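PDB 5ZVV: AimR transcriptional regulator from Bacillus phage phi3T, which activates transcription of the aimX locus as a homodimer, which probably promotes lytic replication, until the arbitrium peptide turns it into an inactive monomer. Local coordinates for residues A[14-17]-A[18-22]; A[66-69]-A[70-74]; A[221-224]-A[225-228]; A[158-162]-A[163-167]; A[128-131]-A[132-136]. All blocks are in the same frame, centred on the assembly; numbering follows the deposited sequence.

Contact 1: residues A[14-17]-A[18-22]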
loop_
_atom_site.group_PDB
_atom_site.type_symbol
_atom_site.label_atom_id
_atom_site.label_comp_id
_atom_site.label_asym_id
_atom_site.label_seq_id
_atom_site.Cartn_x
_atom_site.Cartn_y
_atom_site.Cartn_z
ATOM N N ASN A 14 -24.440 -19.608 -47.663
ATOM C CA ASN A 14 -25.731 -19.755 -46.995
ATOM C C ASN A 14 -25.572 -20.287 -45.577
ATOM O O ASN A 14 -26.268 -19.839 -44.659
ATOM C CB ASN A 14 -26.645 -20.673 -47.806
ATOM C CG ASN A 14 -27.082 -20.053 -49.114
ATOM O OD1 ASN A 14 -26.868 -18.862 -49.352
ATOM N ND2 ASN A 14 -27.708 -20.852 -49.969
ATOM N N GLN A 15 -24.670 -21.249 -45.377
ATOM C CA GLN A 15 -24.457 -21.781 -44.034
ATOM C C GLN A 15 -23.843 -20.731 -43.118
ATOM O O GLN A 15 -24.175 -20.667 -41.927
ATOM C CB GLN A 15 -23.577 -23.031 -44.090
ATOM C CG GLN A 15 -24.239 -24.236 -44.749
ATOM C CD GLN A 15 -24.235 -24.155 -46.264
ATOM O OE1 GLN A 15 -23.329 -23.575 -46.865
ATOM N NE2 GLN A 15 -25.254 -24.735 -46.892
ATOM N N LEU A 16 -22.948 -19.899 -43.653
ATOM C CA LEU A 16 -22.389 -18.808 -42.862
ATOM C C LEU A 16 -23.459 -17.784 -42.510
ATOM O O LEU A 16 -23.504 -17.289 -41.376
ATOM C CB LEU A 16 -21.239 -18.143 -43.618
ATOM C CG LEU A 16 -20.587 -16.932 -42.948
ATOM C CD1 LEU A 16 -19.841 -17.348 -41.689
ATOM C CD2 LEU A 16 -19.662 -16.213 -43.918
ATOM N N ALA A 17 -24.328 -17.452 -43.468
ATOM C CA ALA A 17 -25.422 -16.529 -43.188
ATOM C C ALA A 17 -26.355 -17.090 -42.125
ATOM O O ALA A 17 -26.823 -16.356 -41.246
ATOM C CB ALA A 17 -26.194 -16.223 -44.471
ATOM N N ALA A 18 -26.625 -18.397 -42.180
ATOM C CA ALA A 18 -27.514 -19.015 -41.204
ATOM C C ALA A 18 -26.882 -19.052 -39.819
ATOM O O ALA A 18 -27.551 -18.768 -38.819
ATOM C CB ALA A 18 -27.892 -20.425 -41.657
ATOM N N ARG A 19 -25.591 -19.391 -39.736
ATOM C CA ARG A 19 -24.954 -19.506 -38.428
ATOM C C ARG A 19 -24.694 -18.139 -37.805
ATOM O O ARG A 19 -24.758 -18.001 -36.578
ATOM C CB ARG A 19 -23.656 -20.311 -38.535
ATOM C CG ARG A 19 -22.521 -19.624 -39.279
ATOM C CD ARG A 19 -21.237 -20.443 -39.206
ATOM N NE ARG A 19 -21.322 -21.674 -39.989
ATOM C CZ ARG A 19 -20.753 -21.847 -41.178
ATOM N NH1 ARG A 19 -20.889 -23.002 -41.817
ATOM N NH2 ARG A 19 -20.042 -20.871 -41.726
ATOM N N LEU A 20 -24.408 -17.122 -38.622
ATOM C CA LEU A 20 -24.222 -15.774 -38.092
ATOM C C LEU A 20 -25.554 -15.139 -37.714
ATOM O O LEU A 20 -25.644 -14.441 -36.696
ATOM C CB LEU A 20 -23.485 -14.902 -39.110
ATOM C CG LEU A 20 -21.957 -14.984 -39.084
ATOM C CD1 LEU A 20 -21.351 -14.121 -40.180
ATOM C CD2 LEU A 20 -21.439 -14.562 -37.720
ATOM N N ALA A 21 -26.591 -15.362 -38.525
ATOM C CA ALA A 21 -27.927 -14.912 -38.151
ATOM C C ALA A 21 -28.378 -15.567 -36.851
ATOM O O ALA A 21 -28.941 -14.904 -35.972
ATOM C CB ALA A 21 -28.915 -15.212 -39.277
ATOM N N LYS A 22 -28.127 -16.873 -36.711
ATOM C CA LYS A 22 -28.454 -17.580 -35.477
ATOM C C LYS A 22 -27.644 -17.046 -34.303
ATOM O O LYS A 22 -28.159 -16.929 -33.185
ATOM C CB LYS A 22 -28.209 -19.079 -35.665
ATOM C CG LYS A 22 -28.031 -19.873 -34.381
ATOM C CD LYS A 22 -29.326 -20.534 -33.947
ATOM C CE LYS A 22 -29.048 -21.737 -33.057
ATOM N NZ LYS A 22 -28.153 -21.395 -31.914
#
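The carbonyl oxygen of Gln15 accepts the backbone N-H of Arg19, N to O 2.9 Å, and also lies against one face of the same residue's guanidinium group. The bond is one of four successive i to i+4 bonds of a regular alpha helix, running from Ala18 N to Asn14 O through Ala21 N to Ala17 O, all of nearly equal length. Arg19 folds back toward the N-terminal turn rather than reaching outward. Its CG sits between the backbone N and the carbonyl carbon (chi1 69°), and a bend at chi3 lays the guanidinium flat over the backbone where Gln15 joins Leu16. One terminal nitrogen, NH1, comes to 3.5 Å from Gln15 CB; the other, NH2, is 3.3 Å from Leu16 CA and also touches the leucine's CB and CD1. These are packing contacts of a cation on apolar atoms and a peptide group, and the guanidinium plane is thereby laid along the exposed flank. Round the helix, Leu16 and Leu20 lie side by side and point the same way, against helix 47-56, where Leu16 touches Leu56 and Leu20 touches Ile52 and Leu56. Ala17 packs on Tyr33 and Ala21 on Phe32, both of helix 29-36. Between the two leucines the touching atoms are the CD1 methyls, 3.9 Å apart.

Contact 2: residues A[66-69]-A[70-74]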
loop_
_atom_site.group_PDB
_atom_site.type_symbol
_atom_site.label_atom_id
_atom_site.label_comp_id
_atom_site.label_asym_id
_atom_site.label_seq_id
_atom_site.Cartn_x
_atom_site.Cartn_y
_atom_site.Cartn_z
ATOM N N SER A 66 -12.927 0.882 -35.768
ATOM C CA SER A 66 -12.423 2.242 -35.633
ATOM C C SER A 66 -13.234 3.200 -36.490
ATOM O O SER A 66 -13.517 4.330 -36.077
ATOM C CB SER A 66 -10.943 2.295 -36.007
ATOM O OG SER A 66 -10.444 3.618 -35.931
ATOM N N GLU A 67 -13.630 2.759 -37.685
ATOM C CA GLU A 67 -14.495 3.592 -38.514
ATOM C C GLU A 67 -15.930 3.599 -37.995
ATOM O O GLU A 67 -16.605 4.634 -38.038
ATOM C CB GLU A 67 -14.446 3.105 -39.964
ATOM C CG GLU A 67 -15.269 3.935 -40.935
ATOM C CD GLU A 67 -15.124 3.456 -42.367
ATOM O OE1 GLU A 67 -14.453 2.423 -42.586
ATOM O OE2 GLU A 67 -15.680 4.113 -43.272
ATOM N N TYR A 68 -16.403 2.460 -37.487
ATOM C CA TYR A 68 -17.807 2.323 -37.114
ATOM C C TYR A 68 -18.123 3.079 -35.829
ATOM O O TYR A 68 -19.143 3.772 -35.740
ATOM C CB TYR A 68 -18.152 0.840 -36.970
ATOM C CG TYR A 68 -19.613 0.551 -36.725
ATOM C CD1 TYR A 68 -20.487 0.359 -37.785
ATOM C CD2 TYR A 68 -20.116 0.455 -35.432
ATOM C CE1 TYR A 68 -21.821 0.086 -37.570
ATOM C CE2 TYR A 68 -21.450 0.186 -35.206
ATOM C CZ TYR A 68 -22.298 0.004 -36.280
ATOM O OH TYR A 68 -23.629 -0.273 -36.066
ATOM N N PHE A 69 -17.253 2.960 -34.822
ATOM C CA PHE A 69 -17.530 3.557 -33.518
ATOM C C PHE A 69 -17.641 5.073 -33.606
ATOM O O PHE A 69 -18.442 5.687 -32.891
ATOM C CB PHE A 69 -16.442 3.169 -32.517
ATOM C CG PHE A 69 -16.563 1.765 -31.993
ATOM C CD1 PHE A 69 -17.696 1.008 -32.238
ATOM C CD2 PHE A 69 -15.541 1.207 -31.239
ATOM C CE1 PHE A 69 -17.807 -0.281 -31.750
ATOM C CE2 PHE A 69 -15.648 -0.081 -30.746
ATOM C CZ PHE A 69 -16.781 -0.824 -31.002
ATOM N N LEU A 70 -16.839 5.698 -34.472
ATOM C CA LEU A 70 -16.857 7.149 -34.596
ATOM C C LEU A 70 -18.138 7.672 -35.230
ATOM O O LEU A 70 -18.351 8.888 -35.234
ATOM C CB LEU A 70 -15.645 7.622 -35.401
ATOM C CG LEU A 70 -14.286 7.360 -34.748
ATOM C CD1 LEU A 70 -13.159 7.865 -35.636
ATOM C CD2 LEU A 70 -14.217 7.998 -33.365
ATOM N N GLU A 71 -18.994 6.793 -35.752
ATOM C CA GLU A 71 -20.276 7.194 -36.309
ATOM C C GLU A 71 -21.433 7.037 -35.331
ATOM O O GLU A 71 -22.541 7.487 -35.638
ATOM C CB GLU A 71 -20.576 6.395 -37.584
ATOM C CG GLU A 71 -19.582 6.637 -38.714
ATOM C CD GLU A 71 -19.494 8.099 -39.119
ATOM O OE1 GLU A 71 -20.532 8.795 -39.092
ATOM O OE2 GLU A 71 -18.382 8.556 -39.461
ATOM N N LEU A 72 -21.207 6.420 -34.174
ATOM C CA LEU A 72 -22.261 6.259 -33.185
ATOM C C LEU A 72 -22.680 7.612 -32.613
ATOM O O LEU A 72 -21.925 8.589 -32.631
ATOM C CB LEU A 72 -21.801 5.341 -32.050
ATOM C CG LEU A 72 -21.475 3.889 -32.409
ATOM C CD1 LEU A 72 -20.805 3.198 -31.236
ATOM C CD2 LEU A 72 -22.732 3.138 -32.830
ATOM N N ASP A 73 -23.904 7.659 -32.106
ATOM C CA ASP A 73 -24.411 8.861 -31.455
ATOM C C ASP A 73 -23.710 9.038 -30.115
ATOM O O ASP A 73 -23.896 8.205 -29.218
ATOM C CB ASP A 73 -25.924 8.765 -31.264
ATOM C CG ASP A 73 -26.558 10.091 -30.856
ATOM O OD1 ASP A 73 -25.891 10.911 -30.194
ATOM O OD2 ASP A 73 -27.743 10.308 -31.199
ATOM N N PRO A 74 -22.918 10.096 -29.924
ATOM C CA PRO A 74 -22.169 10.230 -28.665
ATOM C C PRO A 74 -23.055 10.339 -27.439
ATOM O O PRO A 74 -22.566 10.124 -26.324
ATOM C CB PRO A 74 -21.350 11.513 -28.875
ATOM C CG PRO A 74 -21.348 11.743 -30.359
ATOM C CD PRO A 74 -22.659 11.215 -30.845
HETATM O O HOH W 1 -15.984 7.145 -38.994
#
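Leu72 turns its two methyl groups to two different rings at the end of helix 61-69. CD2 meets Tyr68 CE2 at 4.0 Å, and CD1 meets Phe69 CD1 at 3.9 Å. Neither methyl sits squarely on a face or at an edge: both approach their rings obliquely. Leu72 and Phe69 run alongside each other in the same direction, whereas Tyr68 passes across the leucine. The rings leave the helix from successive positions and with different first torsions, Tyr68 placing CG anti to the backbone N (chi1 -174°) and Phe69 placing it anti to the carbonyl carbon (chi1 -77°). Phe69 reaches Leu94 and Ile98 of helix 92-103, while Tyr68 packs on Leu49 of helix 47-56. A type I beta turn from Phe69 to Leu72 brings the leucine back to the two rings, closed by Leu72 N to Phe69 O at 3.1 Å. Glu71 N likewise bonds to Tyr68 O, 3.0 Å away. In both bonds, which span i to i+3, the donor stands well above the carbonyl plane. On the outer side, the Glu71 chain bends at chi2 and a water bridges its OE2 to Glu67 O, giving a hydrogen to each at 2.8 Å. The contact therefore divides by chemistry: an apolar cluster faces the neighbouring helices, while the carbonyls of Tyr68 and Phe69 are met by turn N-H groups and that of Glu67 by a water that the carboxylate helps to hold.

Contact 3: residues A[221-224]-A[225-228]; sequences SNVN and RICF
Ile226 sets its branched side chain against the hydroxymethyl group of Ser221: CG2 touches Ser221 CB at 3.8 Å and CB lies 3.7 Å from Ser221 OG. Its other branch, CG1, reaches Val223 CB at 4.1 Å, so the isoleucine fills the bend between the serine and the valine. The Cys227 sulfur, for its part, lies 3.3 Å from Ser221 O, directed there because SG stands anti to the cysteine's own carbonyl carbon (chi1 -65°). What holds the bend is Ser221 OG, which accepts the backbone N-H of Val223 at 3.0 Å in an ST turn. The hydroxyl is carried to this donor by its position anti to the serine N (chi1 -179°).

Beyond the bend the first helical bonds take over. Cys227 N gives a nearly straight bond to Val223 O, 3.1 Å long, with the donor close to the line of the carbonyl, and Phe228 N follows onto Asn224 O at 2.9 Å. Further out, the polar ends of two helix residues are fixed by distant parts of the chain: Asn224 OD1 is bonded by Lys54 NZ, and Arg225 NE gives its hydrogen to the carbonyl of Ile88. Val223 and Ile226 pack on Ile88 of helix 77-88, while Phe228 stacks on His262. The whole is a short link between two consecutive helices, 207-220 and 224-237, with Val223 at the N-cap position, consistent with the stacked helical hairpins of a TPR-like array.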
loop_
_atom_site.group_PDB
_atom_site.type_symbol
_atom_site.label_atom_id
_atom_site.label_comp_id
_atom_site.label_asym_id
_atom_site.label_seq_id
_atom_site.Cartn_x
_atom_site.Cartn_y
_atom_site.Cartn_z
ATOM N N SER A 221 -14.787 -13.907 -22.007
ATOM C CA SER A 221 -14.304 -12.882 -22.921
ATOM C C SER A 221 -13.755 -13.497 -24.197
ATOM O O SER A 221 -13.115 -14.551 -24.170
ATOM C CB SER A 221 -13.217 -12.022 -22.263
ATOM O OG SER A 221 -12.763 -11.012 -23.148
ATOM N N ASN A 222 -14.018 -12.822 -25.317
ATOM C CA ASN A 222 -13.355 -13.092 -26.585
ATOM C C ASN A 222 -12.470 -11.930 -27.021
ATOM O O ASN A 222 -12.070 -11.865 -28.189
ATOM C CB ASN A 222 -14.385 -13.414 -27.669
ATOM C CG ASN A 222 -15.045 -14.763 -27.459
ATOM O OD1 ASN A 222 -14.372 -15.758 -27.185
ATOM N ND2 ASN A 222 -16.368 -14.802 -27.576
ATOM N N VAL A 223 -12.170 -11.002 -26.112
ATOM C CA VAL A 223 -11.234 -9.927 -26.412
ATOM C C VAL A 223 -9.830 -10.506 -26.495
ATOM O O VAL A 223 -9.407 -11.272 -25.618
ATOM C CB VAL A 223 -11.327 -8.820 -25.350
ATOM C CG1 VAL A 223 -10.212 -7.794 -25.538
ATOM C CG2 VAL A 223 -12.686 -8.144 -25.414
ATOM N N ASN A 224 -9.102 -10.146 -27.558
ATOM C CA ASN A 224 -7.792 -10.744 -27.800
ATOM C C ASN A 224 -6.815 -10.433 -26.672
ATOM O O ASN A 224 -6.052 -11.309 -26.249
ATOM C CB ASN A 224 -7.230 -10.269 -29.142
ATOM C CG ASN A 224 -7.931 -10.908 -30.328
ATOM O OD1 ASN A 224 -8.287 -10.232 -31.292
ATOM N ND2 ASN A 224 -8.135 -12.217 -30.257
ATOM N N ARG A 225 -6.824 -9.196 -26.170
ATOM C CA ARG A 225 -5.903 -8.826 -25.098
ATOM C C ARG A 225 -6.158 -9.658 -23.844
ATOM O O ARG A 225 -5.222 -10.207 -23.243
ATOM C CB ARG A 225 -6.028 -7.327 -24.799
ATOM C CG ARG A 225 -5.063 -6.795 -23.738
ATOM C CD ARG A 225 -5.650 -6.897 -22.326
ATOM N NE ARG A 225 -6.620 -5.842 -22.060
ATOM C CZ ARG A 225 -6.407 -4.835 -21.222
ATOM N NH1 ARG A 225 -7.338 -3.909 -21.048
ATOM N NH2 ARG A 225 -5.265 -4.762 -20.552
ATOM N N ILE A 226 -7.428 -9.760 -23.439
ATOM C CA ILE A 226 -7.781 -10.505 -22.234
ATOM C C ILE A 226 -7.313 -11.950 -22.343
ATOM O O ILE A 226 -6.637 -12.470 -21.448
ATOM C CB ILE A 226 -9.297 -10.424 -21.978
ATOM C CG1 ILE A 226 -9.712 -8.990 -21.631
ATOM C CG2 ILE A 226 -9.715 -11.402 -20.875
ATOM C CD1 ILE A 226 -9.121 -8.470 -20.335
ATOM N N CYS A 227 -7.659 -12.617 -23.444
ATOM C CA CYS A 227 -7.314 -14.029 -23.581
ATOM C C CYS A 227 -5.808 -14.223 -23.696
ATOM O O CYS A 227 -5.258 -15.190 -23.152
ATOM C CB CYS A 227 -8.029 -14.627 -24.790
ATOM S SG CYS A 227 -9.824 -14.669 -24.635
ATOM N N PHE A 228 -5.126 -13.311 -24.396
ATOM C CA PHE A 228 -3.673 -13.389 -24.504
ATOM C C PHE A 228 -3.020 -13.345 -23.129
ATOM O O PHE A 228 -2.223 -14.223 -22.778
ATOM C CB PHE A 228 -3.142 -12.258 -25.390
ATOM C CG PHE A 228 -1.646 -12.121 -25.350
ATOM C CD1 PHE A 228 -0.839 -12.984 -26.076
ATOM C CD2 PHE A 228 -1.045 -11.142 -24.576
ATOM C CE1 PHE A 228 0.537 -12.870 -26.030
ATOM C CE2 PHE A 228 0.332 -11.023 -24.530
ATOM C CZ PHE A 228 1.121 -11.889 -25.256
#

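Contact 4: residues A[158-162]-A[163-167]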
loop_
_atom_site.group_PDB
_atom_site.type_symbol
_atom_site.label_atom_id
_atom_site.label_comp_id
_atom_site.label_asym_id
_atom_site.label_seq_id
_atom_site.Cartn_x
_atom_site.Cartn_y
_atom_site.Cartn_z
ATOM N N ALA A 158 -3.552 1.431 -11.895
ATOM C CA ALA A 158 -2.513 2.323 -11.392
ATOM C C ALA A 158 -1.772 1.695 -10.215
ATOM O O ALA A 158 -0.535 1.722 -10.161
ATOM C CB ALA A 158 -3.124 3.667 -10.994
ATOM N N TYR A 159 -2.519 1.123 -9.262
ATOM C CA TYR A 159 -1.895 0.427 -8.140
ATOM C C TYR A 159 -1.004 -0.709 -8.624
ATOM O O TYR A 159 0.075 -0.942 -8.067
ATOM C CB TYR A 159 -2.963 -0.105 -7.185
ATOM C CG TYR A 159 -3.641 0.955 -6.347
ATOM C CD1 TYR A 159 -2.901 1.934 -5.699
ATOM C CD2 TYR A 159 -5.023 0.974 -6.204
ATOM C CE1 TYR A 159 -3.520 2.903 -4.932
ATOM C CE2 TYR A 159 -5.649 1.940 -5.445
ATOM C CZ TYR A 159 -4.893 2.903 -4.810
ATOM O OH TYR A 159 -5.512 3.866 -4.048
ATOM N N LEU A 160 -1.448 -1.435 -9.655
ATOM C CA LEU A 160 -0.585 -2.427 -10.284
ATOM C C LEU A 160 0.646 -1.773 -10.893
ATOM O O LEU A 160 1.755 -2.311 -10.802
ATOM C CB LEU A 160 -1.359 -3.198 -11.354
ATOM C CG LEU A 160 -0.535 -4.122 -12.252
ATOM C CD1 LEU A 160 0.037 -5.279 -11.451
ATOM C CD2 LEU A 160 -1.371 -4.625 -13.420
ATOM N N ASN A 161 0.470 -0.603 -11.512
ATOM C CA ASN A 161 1.598 0.065 -12.150
ATOM C C ASN A 161 2.649 0.487 -11.131
ATOM O O ASN A 161 3.837 0.553 -11.462
ATOM C CB ASN A 161 1.111 1.273 -12.951
ATOM C CG ASN A 161 2.212 1.895 -13.790
ATOM O OD1 ASN A 161 2.644 1.321 -14.789
ATOM N ND2 ASN A 161 2.667 3.079 -13.391
ATOM N N ILE A 162 2.242 0.768 -9.893
ATOM C CA ILE A 162 3.192 1.108 -8.837
ATOM C C ILE A 162 3.417 -0.054 -7.872
ATOM O O ILE A 162 4.007 0.137 -6.804
ATOM C CB ILE A 162 2.757 2.372 -8.079
ATOM C CG1 ILE A 162 1.366 2.189 -7.473
ATOM C CG2 ILE A 162 2.790 3.583 -9.006
ATOM C CD1 ILE A 162 0.895 3.386 -6.663
ATOM N N GLY A 163 2.963 -1.255 -8.225
ATOM C CA GLY A 163 3.236 -2.434 -7.419
ATOM C C GLY A 163 2.617 -2.419 -6.038
ATOM O O GLY A 163 3.144 -3.062 -5.125
ATOM N N GLU A 164 1.509 -1.700 -5.858
ATOM C CA GLU A 164 0.829 -1.630 -4.566
ATOM C C GLU A 164 -0.287 -2.670 -4.556
ATOM O O GLU A 164 -1.473 -2.362 -4.681
ATOM C CB GLU A 164 0.305 -0.220 -4.310
ATOM C CG GLU A 164 1.391 0.814 -4.043
ATOM C CD GLU A 164 2.013 0.680 -2.662
ATOM O OE1 GLU A 164 1.549 -0.164 -1.867
ATOM O OE2 GLU A 164 2.970 1.427 -2.369
ATOM N N PHE A 165 0.116 -3.933 -4.393
ATOM C CA PHE A 165 -0.825 -5.041 -4.525
ATOM C C PHE A 165 -1.891 -5.004 -3.438
ATOM O O PHE A 165 -3.066 -5.281 -3.709
ATOM C CB PHE A 165 -0.072 -6.371 -4.503
ATOM C CG PHE A 165 0.894 -6.534 -5.641
ATOM C CD1 PHE A 165 0.450 -6.931 -6.891
ATOM C CD2 PHE A 165 2.245 -6.285 -5.463
ATOM C CE1 PHE A 165 1.336 -7.079 -7.944
ATOM C CE2 PHE A 165 3.138 -6.430 -6.510
ATOM C CZ PHE A 165 2.683 -6.827 -7.753
ATOM N N GLY A 166 -1.506 -4.663 -2.206
ATOM C CA GLY A 166 -2.492 -4.553 -1.140
ATOM C C GLY A 166 -3.630 -3.623 -1.504
ATOM O O GLY A 166 -4.806 -3.986 -1.409
ATOM N N LEU A 167 -3.292 -2.416 -1.965
ATOM C CA LEU A 167 -4.322 -1.467 -2.370
ATOM C C LEU A 167 -5.081 -1.925 -3.605
ATOM O O LEU A 167 -6.188 -1.435 -3.847
ATOM C CB LEU A 167 -3.708 -0.091 -2.609
ATOM C CG LEU A 167 -3.804 0.789 -1.366
ATOM C CD1 LEU A 167 -2.832 1.933 -1.457
ATOM C CD2 LEU A 167 -5.223 1.310 -1.202
#
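Tyr159 O receives the backbone N-H of Glu164, N to O 2.7 Å, and the neighbouring carbonyl, Leu160 O, receives that of Gly163 at 3.0 Å. The two acceptors are approached very differently. Glu164 N comes only moderately tilted from the plane of the Tyr159 carbonyl, whereas Gly163 N stands above the Leu160 carbonyl, 74° out of its plane. Ile162 N completes the turn with a bond to Ala158 O. The Glu164 and Gly163 bonds, one nested in the other, make a Schellman motif that ends helix 145-161, with Gly163 as the C-prime residue at positive phi, and they supply N-H partners to carbonyls that the finished helix no longer serves. Glu164 then takes the N-cap position of helix 165-173, so one helix closes and the next begins within three residues. Leu167 O, which lies 3.6 Å from Tyr159 CD2, is itself bonded by the hydroxyl of Thr171.

Apolar contact fills the angle between the helices. Leu167 CB sits over the centre of the Tyr159 ring, 3.6 Å from its centroid and only 5° off the normal, a CH-pi contact; Leu167 CD1 touches Tyr159 CE1. Glu164 CB meets the same ring obliquely. The glutamate chain bends at chi2, and its CG lies 3.7 Å from Ile162 CG1, a carbon that projects between the isoleucine's own N and carbonyl carbon (chi1 58°). Leu167 also packs on Leu167 of the second subunit, and Glu164 on Gly166 of that subunit.

Contact 5: residues A[128-131]-A[132-136]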
loop_
_atom_site.group_PDB
_atom_site.type_symbol
_atom_site.label_atom_id
_atom_site.label_comp_id
_atom_site.label_asym_id
_atom_site.label_seq_id
_atom_site.Cartn_x
_atom_site.Cartn_y
_atom_site.Cartn_z
ATOM N N ILE A 128 -1.619 12.295 -14.609
ATOM C CA ILE A 128 -2.341 12.773 -13.438
ATOM C C ILE A 128 -1.903 11.934 -12.246
ATOM O O ILE A 128 -1.481 10.784 -12.394
ATOM C CB ILE A 128 -3.873 12.708 -13.635
ATOM C CG1 ILE A 128 -4.597 13.539 -12.573
ATOM C CG2 ILE A 128 -4.362 11.266 -13.608
ATOM C CD1 ILE A 128 -6.105 13.444 -12.649
ATOM N N SER A 129 -1.979 12.529 -11.060
ATOM C CA SER A 129 -1.690 11.789 -9.845
ATOM C C SER A 129 -2.848 10.853 -9.508
ATOM O O SER A 129 -3.990 11.053 -9.929
ATOM C CB SER A 129 -1.430 12.747 -8.683
ATOM O OG SER A 129 -1.386 12.048 -7.450
ATOM N N LEU A 130 -2.534 9.811 -8.739
ATOM C CA LEU A 130 -3.567 8.876 -8.305
ATOM C C LEU A 130 -4.565 9.562 -7.379
ATOM O O LEU A 130 -5.784 9.411 -7.533
ATOM C CB LEU A 130 -2.920 7.673 -7.623
ATOM C CG LEU A 130 -3.805 6.464 -7.332
ATOM C CD1 LEU A 130 -3.021 5.187 -7.572
ATOM C CD2 LEU A 130 -4.325 6.508 -5.904
ATOM N N ASN A 131 -4.063 10.329 -6.410
ATOM C CA ASN A 131 -4.951 11.099 -5.549
ATOM C C ASN A 131 -5.662 12.196 -6.330
ATOM O O ASN A 131 -6.825 12.504 -6.042
ATOM C CB ASN A 131 -4.169 11.691 -4.375
ATOM C CG ASN A 131 -3.690 10.632 -3.404
ATOM O OD1 ASN A 131 -3.617 9.450 -3.742
ATOM N ND2 ASN A 131 -3.366 11.051 -2.185
ATOM N N ASP A 132 -4.983 12.795 -7.314
ATOM C CA ASP A 132 -5.647 13.748 -8.198
ATOM C C ASP A 132 -6.755 13.074 -8.994
ATOM O O ASP A 132 -7.785 13.693 -9.287
ATOM C CB ASP A 132 -4.633 14.392 -9.144
ATOM C CG ASP A 132 -3.787 15.446 -8.466
ATOM O OD1 ASP A 132 -4.039 15.744 -7.281
ATOM O OD2 ASP A 132 -2.870 15.981 -9.126
ATOM N N ALA A 133 -6.556 11.807 -9.364
ATOM C CA ALA A 133 -7.612 11.062 -10.040
ATOM C C ALA A 133 -8.767 10.759 -9.096
ATOM O O ALA A 133 -9.925 10.730 -9.526
ATOM C CB ALA A 133 -7.052 9.767 -10.630
ATOM N N ILE A 134 -8.475 10.536 -7.814
ATOM C CA ILE A 134 -9.540 10.316 -6.842
ATOM C C ILE A 134 -10.350 11.594 -6.637
ATOM O O ILE A 134 -11.587 11.563 -6.605
ATOM C CB ILE A 134 -8.947 9.790 -5.522
ATOM C CG1 ILE A 134 -8.247 8.448 -5.757
ATOM C CG2 ILE A 134 -10.032 9.654 -4.461
ATOM C CD1 ILE A 134 -7.575 7.880 -4.529
ATOM N N ARG A 135 -9.670 12.737 -6.510
ATOM C CA ARG A 135 -10.372 14.006 -6.329
ATOM C C ARG A 135 -11.184 14.367 -7.566
ATOM O O ARG A 135 -12.371 14.697 -7.467
ATOM C CB ARG A 135 -9.378 15.119 -6.000
ATOM C CG ARG A 135 -8.598 14.893 -4.724
ATOM C CD ARG A 135 -7.714 16.081 -4.392
ATOM N NE ARG A 135 -6.635 15.703 -3.485
ATOM C CZ ARG A 135 -5.389 15.456 -3.873
ATOM N NH1 ARG A 135 -5.059 15.558 -5.153
ATOM N NH2 ARG A 135 -4.469 15.112 -2.982
ATOM N N GLU A 136 -10.551 14.320 -8.743
ATOM C CA GLU A 136 -11.264 14.608 -9.985
ATOM C C GLU A 136 -12.443 13.664 -10.175
ATOM O O GLU A 136 -13.510 14.077 -10.644
ATOM C CB GLU A 136 -10.306 14.519 -11.172
ATOM C CG GLU A 136 -9.694 15.847 -11.561
ATOM C CD GLU A 136 -10.737 16.844 -12.026
ATOM O OE1 GLU A 136 -11.562 16.481 -12.891
ATOM O OE2 GLU A 136 -10.741 17.983 -11.517
#
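The guanidinium of Arg135 rests one face on the backbone of Asn131, with CZ 3.9 Å from Asn131 O, while Asp132 is modelled at its edge, as a salt bridge too close for the detail to be trusted. Arg135 NH2 is 3.7 Å from Asn131 CB, and the arginine chain stays extended from CG to NE before its end turns over the backbone. Ser129 is the N-cap of helix 130-139: its OG accepts Asn131 N in a weak capping bond, and its carbonyl takes Ala133 N at 2.7 Å. Ile128, just before the cap, crosses to the first turn, CG1 at 3.5 Å from Asp132 CB, its CG1 being anti to the backbone N (chi1 -165°). On another flank Leu130 CD2 meets Ile134 CD1 at 3.8 Å. Ile128 and Ala133 pack on Leu123 of helix 108-124, and Leu130 packs on Ala158 and Tyr159 of helix 145-161. Asn131 and Arg135 both touch Ile134 of the second subunit, so helix 130-139 lies between two helices of its own chain and the partner subunit.

How the contacts relate
Following the chain, contact 1 lies within helix 14-24 of the N-terminal helices, and contact 2 follows at the end of helix 61-69, turning the chain toward helix 77-88. Contact 5 opens helix 130-139, contact 4 joins helix 145-161 to helix 165-173, and contact 3 begins helix 224-237. All five are local and in series; none nests in or crosses another. Only contacts 4 and 5 touch: Tyr159 OH lies 3.4 Å from Leu130 CD2, and both meet the second subunit. Contact 1 is remote from this pair, its centre about 45 Å from that of contact 4. Contact 3 lies near the chain's centre, where earlier helices reach it.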